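Local coordinates for probable thiosulfate sulfurtransferase (Thermus thermophilus, PDB 2EG4), which probably transfers sulfur from thiosulfate to acceptors such as cyanide, as rhodanese-like enzymes do, and carries a bound zinc ion, at residues H131-E142 against Q185-R196; C151-P159 against M218-E229. All blocks are in the same frame, centred on the assembly; numbering follows the deposited sequence.

Contact 1: H131-E142 against Q185-R196. With ZN (zinc ion), chain C; SO4 (sulfate ion), chain D.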
loop_
_atom_site.group_PDB
_atom_site.type_symbol
_atom_site.label_atom_id
_atom_site.label_comp_id
_atom_site.label_asym_id
_atom_site.label_seq_id
_atom_site.Cartn_x
_atom_site.Cartn_y
_atom_site.Cartn_z
ATOM N N HIS A 131 14.406 -12.531 3.126
ATOM C CA HIS A 131 13.713 -12.840 1.887
ATOM C C HIS A 131 14.699 -13.079 0.744
ATOM O O HIS A 131 15.641 -12.320 0.555
ATOM C CB HIS A 131 12.753 -11.704 1.527
ATOM C CG HIS A 131 11.656 -12.115 0.600
ATOM N ND1 HIS A 131 11.888 -12.526 -0.698
ATOM C CD2 HIS A 131 10.316 -12.186 0.783
ATOM C CE1 HIS A 131 10.737 -12.829 -1.271
ATOM N NE2 HIS A 131 9.767 -12.629 -0.397
ATOM N N PRO A 132 14.486 -14.148 -0.032
ATOM C CA PRO A 132 15.375 -14.475 -1.153
ATOM C C PRO A 132 15.255 -13.577 -2.361
ATOM O O PRO A 132 16.178 -13.513 -3.182
ATOM C CB PRO A 132 15.002 -15.914 -1.483
ATOM C CG PRO A 132 13.540 -15.948 -1.173
ATOM C CD PRO A 132 13.450 -15.179 0.139
ATOM N N LEU A 133 14.128 -12.885 -2.492
ATOM C CA LEU A 133 13.937 -12.008 -3.640
ATOM C C LEU A 133 13.173 -10.747 -3.275
ATOM O O LEU A 133 11.942 -10.717 -3.290
ATOM C CB LEU A 133 13.212 -12.746 -4.761
ATOM C CG LEU A 133 12.911 -11.933 -6.031
ATOM C CD1 LEU A 133 14.107 -11.071 -6.431
ATOM C CD2 LEU A 133 12.528 -12.898 -7.139
ATOM N N LEU A 134 13.942 -9.712 -2.978
ATOM C CA LEU A 134 13.408 -8.425 -2.591
ATOM C C LEU A 134 13.604 -7.467 -3.727
ATOM O O LEU A 134 14.735 -7.242 -4.158
ATOM C CB LEU A 134 14.175 -7.851 -1.408
ATOM C CG LEU A 134 13.655 -7.961 0.009
ATOM C CD1 LEU A 134 14.559 -7.132 0.900
ATOM C CD2 LEU A 134 12.212 -7.451 0.072
ATOM N N LEU A 135 12.507 -6.891 -4.196
ATOM C CA LEU A 135 12.576 -5.893 -5.248
ATOM C C LEU A 135 12.423 -4.504 -4.646
ATOM O O LEU A 135 11.444 -4.224 -3.933
ATOM C CB LEU A 135 11.463 -6.105 -6.279
ATOM C CG LEU A 135 11.504 -7.479 -6.940
ATOM C CD1 LEU A 135 10.393 -7.566 -7.968
ATOM C CD2 LEU A 135 12.880 -7.672 -7.588
ATOM N N ASP A 136 13.410 -3.655 -4.920
ATOM C CA ASP A 136 13.422 -2.263 -4.482
ATOM C C ASP A 136 12.753 -1.527 -5.653
ATOM O O ASP A 136 13.321 -1.458 -6.758
ATOM C CB ASP A 136 14.865 -1.814 -4.336
ATOM C CG ASP A 136 15.002 -0.410 -3.815
ATOM O OD1 ASP A 136 14.098 0.429 -4.045
ATOM O OD2 ASP A 136 16.033 -0.146 -3.161
ATOM N N VAL A 137 11.561 -0.982 -5.425
ATOM C CA VAL A 137 10.842 -0.328 -6.508
ATOM C C VAL A 137 11.088 1.157 -6.647
ATOM O O VAL A 137 10.380 1.852 -7.381
ATOM C CB VAL A 137 9.315 -0.635 -6.440
ATOM C CG1 VAL A 137 9.094 -2.156 -6.423
ATOM C CG2 VAL A 137 8.682 0.004 -5.203
ATOM N N ARG A 138 12.123 1.646 -5.983
ATOM C CA ARG A 138 12.472 3.058 -6.083
ATOM C C ARG A 138 13.240 3.316 -7.377
ATOM O O ARG A 138 13.454 2.404 -8.185
ATOM C CB ARG A 138 13.331 3.454 -4.889
ATOM C CG ARG A 138 12.600 3.279 -3.552
ATOM C CD ARG A 138 13.483 3.665 -2.393
ATOM N NE ARG A 138 14.650 2.786 -2.374
ATOM C CZ ARG A 138 15.792 3.041 -1.746
ATOM N NH1 ARG A 138 15.958 4.161 -1.054
ATOM N NH2 ARG A 138 16.787 2.179 -1.856
ATOM N N SER A 139 13.652 4.557 -7.584
ATOM C CA SER A 139 14.390 4.890 -8.796
ATOM C C SER A 139 15.808 4.352 -8.689
ATOM O O SER A 139 16.277 4.047 -7.593
ATOM C CB SER A 139 14.457 6.409 -8.972
ATOM O OG SER A 139 15.183 7.006 -7.909
ATOM N N PRO A 140 16.508 4.223 -9.833
ATOM C CA PRO A 140 17.888 3.729 -9.839
ATOM C C PRO A 140 18.780 4.587 -8.951
ATOM O O PRO A 140 19.684 4.071 -8.281
ATOM C CB PRO A 140 18.286 3.843 -11.310
ATOM C CG PRO A 140 17.004 3.525 -12.009
ATOM C CD PRO A 140 15.983 4.322 -11.205
ATOM N N GLU A 141 18.532 5.897 -8.946
ATOM C CA GLU A 141 19.328 6.822 -8.127
ATOM C C GLU A 141 19.154 6.562 -6.629
ATOM O O GLU A 141 20.091 6.729 -5.842
ATOM C CB GLU A 141 18.937 8.283 -8.408
ATOM C CG GLU A 141 19.325 8.827 -9.775
ATOM C CD GLU A 141 18.637 8.106 -10.922
ATOM O OE1 GLU A 141 17.454 7.713 -10.767
ATOM O OE2 GLU A 141 19.278 7.947 -11.991
ATOM N N GLU A 142 17.938 6.194 -6.234
ATOM C CA GLU A 142 17.664 5.902 -4.831
ATOM C C GLU A 142 18.316 4.561 -4.513
ATOM O O GLU A 142 18.939 4.384 -3.463
ATOM C CB GLU A 142 16.143 5.824 -4.589
ATOM C CG GLU A 142 15.423 7.187 -4.625
ATOM C CD GLU A 142 13.918 7.040 -4.785
ATOM O OE1 GLU A 142 13.442 6.830 -5.930
ATOM O OE2 GLU A 142 13.210 7.114 -3.759
ATOM N N GLN A 185 5.278 -17.329 -7.498
ATOM C CA GLN A 185 6.577 -16.966 -6.945
ATOM C C GLN A 185 6.498 -15.950 -5.812
ATOM O O GLN A 185 5.762 -14.968 -5.906
ATOM C CB GLN A 185 7.481 -16.397 -8.043
ATOM C CG GLN A 185 8.889 -16.082 -7.573
ATOM C CD GLN A 185 9.869 -15.935 -8.722
ATOM O OE1 GLN A 185 9.499 -16.078 -9.887
ATOM N NE2 GLN A 185 11.130 -15.653 -8.397
ATOM N N GLU A 186 7.270 -16.197 -4.756
ATOM C CA GLU A 186 7.328 -15.308 -3.597
ATOM C C GLU A 186 8.230 -14.129 -3.925
ATOM O O GLU A 186 9.411 -14.300 -4.231
ATOM C CB GLU A 186 7.908 -16.037 -2.385
ATOM C CG GLU A 186 7.014 -17.102 -1.797
ATOM C CD GLU A 186 5.812 -16.522 -1.070
ATOM O OE1 GLU A 186 5.949 -15.430 -0.467
ATOM O OE2 GLU A 186 4.743 -17.164 -1.095
ATOM N N VAL A 187 7.681 -12.928 -3.841
ATOM C CA VAL A 187 8.456 -11.735 -4.144
ATOM C C VAL A 187 8.155 -10.701 -3.079
ATOM O O VAL A 187 7.001 -10.516 -2.716
ATOM C CB VAL A 187 8.047 -11.147 -5.503
ATOM C CG1 VAL A 187 8.962 -9.973 -5.865
ATOM C CG2 VAL A 187 8.105 -12.234 -6.570
ATOM N N GLY A 188 9.195 -10.066 -2.570
ATOM C CA GLY A 188 9.004 -9.030 -1.572
ATOM C C GLY A 188 9.247 -7.719 -2.293
ATOM O O GLY A 188 10.012 -7.663 -3.260
ATOM N N VAL A 189 8.552 -6.669 -1.872
ATOM C CA VAL A 189 8.745 -5.375 -2.490
ATOM C C VAL A 189 8.877 -4.319 -1.412
ATOM O O VAL A 189 8.246 -4.425 -0.364
ATOM C CB VAL A 189 7.559 -4.982 -3.416
ATOM C CG1 VAL A 189 7.601 -5.812 -4.706
ATOM C CG2 VAL A 189 6.246 -5.205 -2.721
ATOM N N TYR A 190 9.713 -3.317 -1.654
ATOM C CA TYR A 190 9.872 -2.250 -0.668
ATOM C C TYR A 190 10.300 -0.949 -1.329
ATOM O O TYR A 190 10.650 -0.913 -2.516
ATOM C CB TYR A 190 10.912 -2.656 0.395
ATOM C CG TYR A 190 12.352 -2.490 -0.049
ATOM C CD1 TYR A 190 13.020 -1.287 0.144
ATOM C CD2 TYR A 190 13.047 -3.546 -0.633
ATOM C CE1 TYR A 190 14.351 -1.125 -0.219
ATOM C CE2 TYR A 190 14.398 -3.398 -1.008
ATOM C CZ TYR A 190 15.039 -2.189 -0.794
ATOM O OH TYR A 190 16.361 -1.999 -1.124
ATOM N N CYS A 191 10.229 0.136 -0.564
ATOM C CA CYS A 191 10.664 1.449 -1.037
ATOM C C CYS A 191 10.989 2.311 0.177
ATOM O O CYS A 191 11.702 1.836 1.050
ATOM C CB CYS A 191 9.609 2.089 -1.936
ATOM S SG CYS A 191 7.958 2.170 -1.245
ATOM N N HIS A 192 10.484 3.553 0.261
ATOM C CA HIS A 192 10.790 4.392 1.422
ATOM C C HIS A 192 9.856 4.110 2.592
ATOM O O HIS A 192 10.306 3.855 3.703
ATOM C CB HIS A 192 10.714 5.877 1.075
ATOM C CG HIS A 192 10.992 6.772 2.243
ATOM N ND1 HIS A 192 10.090 7.718 2.683
ATOM C CD2 HIS A 192 12.044 6.829 3.095
ATOM C CE1 HIS A 192 10.572 8.318 3.756
ATOM N NE2 HIS A 192 11.755 7.797 4.027
ATOM N N SER A 193 8.546 4.151 2.353
ATOM C CA SER A 193 7.636 3.870 3.440
ATOM C C SER A 193 6.489 2.992 2.980
ATOM O O SER A 193 5.385 3.065 3.515
ATOM C CB SER A 193 7.105 5.156 4.095
ATOM O OG SER A 193 6.351 5.955 3.183
ATOM N N GLY A 194 6.769 2.176 1.965
ATOM C CA GLY A 194 5.797 1.207 1.464
ATOM C C GLY A 194 4.688 1.655 0.531
ATOM O O GLY A 194 3.770 0.891 0.285
ATOM N N ALA A 195 4.770 2.878 0.010
ATOM C CA ALA A 195 3.730 3.413 -0.877
ATOM C C ALA A 195 3.861 2.899 -2.316
ATOM O O ALA A 195 2.946 2.261 -2.842
ATOM C CB ALA A 195 3.758 4.978 -0.840
ATOM N N ARG A 196 4.984 3.174 -2.965
ATOM C CA ARG A 196 5.166 2.682 -4.314
ATOM C C ARG A 196 5.193 1.167 -4.340
ATOM O O ARG A 196 4.795 0.542 -5.333
ATOM C CB ARG A 196 6.441 3.237 -4.919
ATOM C CG ARG A 196 6.350 4.698 -5.341
ATOM C CD ARG A 196 7.731 5.221 -5.730
ATOM N NE ARG A 196 8.530 5.501 -4.538
ATOM C CZ ARG A 196 9.784 5.950 -4.556
ATOM N NH1 ARG A 196 10.408 6.156 -5.714
ATOM N NH2 ARG A 196 10.397 6.251 -3.414
HETATM ZN ZN ZN C . 12.879 8.435 5.678
HETATM S S SO4 D . 7.577 5.640 -1.088
HETATM O O1 SO4 D . 7.639 7.125 -0.885
HETATM O O2 SO4 D . 8.958 5.133 -1.381
HETATM O O3 SO4 D . 7.043 4.984 0.151
HETATM O O4 SO4 D . 6.676 5.329 -2.247
HETATM O O HOH W 1 6.829 -12.852 -0.780
HETATM O O HOH W 2 10.051 4.557 -8.024
#
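One face of the Tyr-190 ring takes Asp-136 CA, a CH-pi contact at 4.1 Å from the ring centroid; CG set between the backbone N and the carbonyl carbon (chi1 79°) lays the ring there. The His-131 ring likewise receives Gly-188 CA over a face; a side chain on this glycine would run into Leu-134 CD2. At the imidazole edge ND1 accepts from Leu-133 N in the ring plane. Glu-142 CB covers one face of the Arg-138 guanidinium, whose edge grips Asp-136 side-on. Arg-196 holds its guanidinium nearly coplanar with the Glu-142 carboxylate, NH1 to OE1 and NH2 to OE2 (3.0 Å), on syn lone pairs. The sulfate, probably from the crystallisation liquor, is bonded at the same guanidinium's edge by NE and NH2; a long, two-pronged arginine suits this double reach. These groups sit on or beside the parallel strands 134-136 and 186-190, central in the rhodanese domain's sheet, bonded from Gly-188 N to Leu-133 O (2.9 Å) through Val-137 N to Tyr-190 O. Backbone N-H groups of 192-196 complete the sulfate's cradle, as in the rhodanese active-site loop, with Cys-191 SG 3.1 Å from sulfate O2. Tyr-190 OH, 2.8 Å from Asp-136 OD2, is hydrogen-bonded with Ile-158 and Ser-161.

Contact 2: C151-P159 against M218-E229. With ZN (zinc ion), chain C; SO4 (sulfate ion), chain E.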
loop_
_atom_site.group_PDB
_atom_site.type_symbol
_atom_site.label_atom_id
_atom_site.label_comp_id
_atom_site.label_asym_id
_atom_site.label_seq_id
_atom_site.Cartn_x
_atom_site.Cartn_y
_atom_site.Cartn_z
ATOM N N CYS A 151 14.270 12.830 5.789
ATOM C CA CYS A 151 13.915 12.199 7.051
ATOM C C CYS A 151 14.824 10.994 7.335
ATOM O O CYS A 151 14.792 10.425 8.426
ATOM C CB CYS A 151 12.455 11.748 7.011
ATOM S SG CYS A 151 12.105 10.667 5.609
ATOM N N CYS A 152 15.637 10.602 6.354
ATOM C CA CYS A 152 16.537 9.452 6.533
ATOM C C CYS A 152 18.016 9.869 6.687
ATOM O O CYS A 152 18.407 10.943 6.245
ATOM C CB CYS A 152 16.393 8.466 5.361
ATOM S SG CYS A 152 14.931 7.328 5.443
ATOM N N PRO A 153 18.852 9.011 7.303
ATOM C CA PRO A 153 20.284 9.290 7.523
ATOM C C PRO A 153 21.187 9.373 6.297
ATOM O O PRO A 153 22.117 10.182 6.263
ATOM C CB PRO A 153 20.730 8.148 8.438
ATOM C CG PRO A 153 19.497 7.759 9.144
ATOM C CD PRO A 153 18.437 7.832 8.077
ATOM N N ARG A 154 20.932 8.536 5.298
ATOM C CA ARG A 154 21.783 8.510 4.106
ATOM C C ARG A 154 21.142 7.717 2.980
ATOM O O ARG A 154 20.040 7.187 3.135
ATOM C CB ARG A 154 23.118 7.867 4.464
ATOM C CG ARG A 154 22.936 6.533 5.152
ATOM C CD ARG A 154 24.258 5.953 5.638
ATOM N NE ARG A 154 24.048 4.742 6.422
ATOM C CZ ARG A 154 23.381 3.680 5.978
ATOM N NH1 ARG A 154 22.863 3.692 4.755
ATOM N NH2 ARG A 154 23.237 2.607 6.748
ATOM N N GLY A 155 21.836 7.648 1.848
ATOM C CA GLY A 155 21.332 6.898 0.715
ATOM C C GLY A 155 21.721 5.435 0.829
ATOM O O GLY A 155 22.776 5.085 1.373
ATOM N N GLY A 156 20.873 4.555 0.321
ATOM C CA GLY A 156 21.207 3.148 0.412
ATOM C C GLY A 156 20.060 2.248 0.058
ATOM O O GLY A 156 18.950 2.714 -0.191
ATOM N N ARG A 157 20.353 0.951 0.028
ATOM C CA ARG A 157 19.390 -0.087 -0.297
ATOM C C ARG A 157 19.660 -1.273 0.606
ATOM O O ARG A 157 20.716 -1.362 1.243
ATOM C CB ARG A 157 19.571 -0.532 -1.749
ATOM C CG ARG A 157 20.976 -1.062 -2.018
ATOM C CD ARG A 157 21.089 -1.769 -3.371
ATOM N NE ARG A 157 22.451 -2.265 -3.610
ATOM C CZ ARG A 157 23.465 -1.506 -4.019
ATOM N NH1 ARG A 157 23.279 -0.210 -4.240
ATOM N NH2 ARG A 157 24.660 -2.042 -4.220
ATOM N N ILE A 158 18.695 -2.177 0.678
ATOM C CA ILE A 158 18.848 -3.375 1.475
ATOM C C ILE A 158 19.826 -4.228 0.664
ATOM O O ILE A 158 19.643 -4.411 -0.529
ATOM C CB ILE A 158 17.469 -4.066 1.673
ATOM C CG1 ILE A 158 16.620 -3.190 2.606
ATOM C CG2 ILE A 158 17.637 -5.476 2.269
ATOM C CD1 ILE A 158 15.186 -3.653 2.759
ATOM N N PRO A 159 20.891 -4.736 1.309
ATOM C CA PRO A 159 21.880 -5.561 0.594
ATOM C C PRO A 159 21.244 -6.756 -0.097
ATOM O O PRO A 159 20.401 -7.439 0.484
ATOM C CB PRO A 159 22.848 -5.975 1.702
ATOM C CG PRO A 159 22.721 -4.831 2.726
ATOM C CD PRO A 159 21.220 -4.648 2.743
ATOM N N MET A 218 12.585 1.219 3.626
ATOM C CA MET A 218 13.894 1.831 3.898
ATOM C C MET A 218 13.940 2.794 5.098
ATOM O O MET A 218 14.955 2.878 5.798
ATOM C CB MET A 218 14.403 2.533 2.628
ATOM C CG MET A 218 15.908 2.444 2.412
ATOM S SD MET A 218 16.549 0.722 2.264
ATOM C CE MET A 218 18.168 1.003 2.931
ATOM N N HIS A 219 12.859 3.521 5.352
ATOM C CA HIS A 219 12.870 4.412 6.508
ATOM C C HIS A 219 13.086 3.587 7.779
ATOM O O HIS A 219 13.986 3.878 8.574
ATOM C CB HIS A 219 11.558 5.209 6.607
ATOM C CG HIS A 219 11.583 6.268 7.666
ATOM N ND1 HIS A 219 12.046 7.545 7.431
ATOM C CD2 HIS A 219 11.245 6.226 8.977
ATOM C CE1 HIS A 219 11.991 8.245 8.551
ATOM N NE2 HIS A 219 11.511 7.469 9.503
ATOM N N GLU A 220 12.290 2.537 7.971
ATOM C CA GLU A 220 12.456 1.727 9.167
ATOM C C GLU A 220 13.814 1.047 9.181
ATOM O O GLU A 220 14.494 1.033 10.197
ATOM C CB GLU A 220 11.385 0.655 9.260
ATOM C CG GLU A 220 11.595 -0.225 10.471
ATOM C CD GLU A 220 10.675 -1.403 10.496
ATOM O OE1 GLU A 220 10.506 -2.054 9.436
ATOM O OE2 GLU A 220 10.130 -1.699 11.584
ATOM N N TRP A 221 14.211 0.503 8.035
ATOM C CA TRP A 221 15.480 -0.214 7.929
ATOM C C TRP A 221 16.639 0.637 8.428
ATOM O O TRP A 221 17.497 0.160 9.171
ATOM C CB TRP A 221 15.708 -0.661 6.471
ATOM C CG TRP A 221 16.899 -1.596 6.276
ATOM C CD1 TRP A 221 18.200 -1.244 6.035
ATOM C CD2 TRP A 221 16.871 -3.033 6.303
ATOM N NE1 TRP A 221 18.988 -2.381 5.908
ATOM C CE2 TRP A 221 18.197 -3.488 6.071
ATOM C CE3 TRP A 221 15.860 -3.978 6.499
ATOM C CZ2 TRP A 221 18.529 -4.854 6.032
ATOM C CZ3 TRP A 221 16.183 -5.335 6.457
ATOM C CH2 TRP A 221 17.510 -5.759 6.222
ATOM N N LEU A 222 16.657 1.905 8.040
ATOM C CA LEU A 222 17.725 2.800 8.478
ATOM C C LEU A 222 17.575 3.203 9.949
ATOM O O LEU A 222 18.562 3.288 10.669
ATOM C CB LEU A 222 17.764 4.052 7.599
ATOM C CG LEU A 222 18.259 3.811 6.161
ATOM C CD1 LEU A 222 18.130 5.087 5.338
ATOM C CD2 LEU A 222 19.726 3.334 6.195
ATOM N N GLN A 223 16.349 3.440 10.404
ATOM C CA GLN A 223 16.168 3.808 11.811
ATOM C C GLN A 223 16.692 2.697 12.719
ATOM O O GLN A 223 17.249 2.954 13.786
ATOM C CB GLN A 223 14.691 4.083 12.105
ATOM C CG GLN A 223 14.206 5.418 11.543
ATOM C CD GLN A 223 15.081 6.589 12.003
ATOM O OE1 GLN A 223 15.368 6.733 13.196
ATOM N NE2 GLN A 223 15.497 7.431 11.058
ATOM N N GLU A 224 16.530 1.452 12.279
ATOM C CA GLU A 224 16.969 0.290 13.044
ATOM C C GLU A 224 18.483 0.066 13.004
ATOM O O GLU A 224 19.014 -0.711 13.785
ATOM C CB GLU A 224 16.265 -0.966 12.528
ATOM C CG GLU A 224 14.788 -1.068 12.923
ATOM C CD GLU A 224 14.635 -1.335 14.407
ATOM O OE1 GLU A 224 15.345 -2.217 14.926
ATOM O OE2 GLU A 224 13.802 -0.675 15.057
ATOM N N GLY A 225 19.170 0.734 12.081
ATOM C CA GLY A 225 20.612 0.582 11.984
ATOM C C GLY A 225 21.079 -0.691 11.291
ATOM O O GLY A 225 22.215 -1.143 11.480
ATOM N N LEU A 226 20.199 -1.275 10.491
ATOM C CA LEU A 226 20.514 -2.506 9.765
ATOM C C LEU A 226 21.473 -2.192 8.616
ATOM O O LEU A 226 21.516 -1.065 8.126
ATOM C CB LEU A 226 19.216 -3.124 9.251
ATOM C CG LEU A 226 18.362 -3.549 10.450
ATOM C CD1 LEU A 226 16.919 -3.789 10.024
ATOM C CD2 LEU A 226 18.949 -4.817 11.048
ATOM N N PRO A 227 22.248 -3.196 8.173
ATOM C CA PRO A 227 23.229 -3.059 7.085
ATOM C C PRO A 227 22.657 -2.546 5.769
ATOM O O PRO A 227 21.567 -2.945 5.354
ATOM C CB PRO A 227 23.792 -4.475 6.940
ATOM C CG PRO A 227 23.496 -5.139 8.261
ATOM C CD PRO A 227 22.136 -4.597 8.601
ATOM N N THR A 228 23.385 -1.655 5.107
ATOM C CA THR A 228 22.923 -1.137 3.824
ATOM C C THR A 228 24.060 -0.972 2.829
ATOM O O THR A 228 25.227 -0.908 3.212
ATOM C CB THR A 228 22.199 0.227 3.965
ATOM O OG1 THR A 228 23.133 1.243 4.359
ATOM C CG2 THR A 228 21.092 0.129 5.020
ATOM N N GLU A 229 23.706 -0.951 1.552
ATOM C CA GLU A 229 24.683 -0.760 0.483
ATOM C C GLU A 229 24.313 0.534 -0.236
ATOM O O GLU A 229 23.146 0.933 -0.255
ATOM C CB GLU A 229 24.657 -1.935 -0.511
ATOM C CG GLU A 229 25.243 -3.246 0.013
ATOM C CD GLU A 229 26.601 -3.069 0.682
ATOM O OE1 GLU A 229 27.385 -2.199 0.253
ATOM O OE2 GLU A 229 26.888 -3.807 1.644
HETATM ZN ZN ZN C . 12.879 8.435 5.678
HETATM S S SO4 E . 24.468 -5.550 -3.151
HETATM O O1 SO4 E . 25.618 -4.621 -2.905
HETATM O O2 SO4 E . 24.378 -5.882 -4.610
HETATM O O3 SO4 E . 24.680 -6.809 -2.364
HETATM O O4 SO4 E . 23.188 -4.899 -2.716
HETATM O O HOH W 3 24.388 2.982 2.296
#
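Metal coordination joins the start of 151-159 to the helix: Cys-151 SG (2.4 Å), Cys-152 SG and His-219 ND1 (2.1 Å) bind the zinc ion, and His-192 supplies the fourth ligand. Soft thiolates and an imidazole nitrogen suit zinc. With its CG anti to the backbone N (chi1 -172°), His-219 brings ND1 round to the metal.

Apolar packing fills the middle. Ile-158 lays CG1 over the centre of one Trp-221 face, 3.8 Å from the five-membered ring's centroid, while Leu-226 CB covers the opposite face. The indole is pinned within this sandwich by its NE1, which donates in the ring plane to Pro-227 O at 2.7 Å. Replacing Trp-221 by an alanine would probably leave Pro-227 O without this donor and open a gap between Ile-158 and Leu-226. Flexible Met-218 bends at chi2 to set SD against Ile-158 CG1, and Leu-222 spreads its branches, CD1 to Cys-152 CB and CD2 over a face of the Arg-154 guanidinium.

Polar bonds close the far end. Arg-157 and Glu-229 form a single antiparallel hydrogen-bonded pair, Arg-157 N to Glu-229 O at 2.8 Å and Glu-229 N to Arg-157 O at 3.0 Å. The Arg-157 guanidinium lies with one face over Glu-229 CB and turns its edge to a sulfate. Thr-228 OG1 sits at the Arg-154 guanidinium edge, taking a weak bond from NH2. Gly-156 has backbone angles that call for glycine, and a side chain there would press on Glu-229 O.

Helix 217-223 ends in a Schellman motif at Gly-225, turning the chain back along the loop that leads to strand 162-163; Trp-221 also touches Ala-129 of helix 125-129, and Ile-158 packs on Leu-134 of strand 134-136.

Contact 1 is built on the central parallel strands of the second rhodanese-like domain, whereas contact 2 lies farther from the centre of the chain and fastens a loop to helix 217-223 and to the tail that follows it. Regular strand pairing dominates the first; the second relies on a metal, an indole held between aliphatic side chains and one isolated antiparallel bridge, with more of its touching residues exposed. The zinc ion is shared between them. Among further bonds that tie them are, probably, Arg-138 NH2 with Gly-156 O and Cys-191 O with Met-218 N, so the anion-binding loop and the zinc site adjoin.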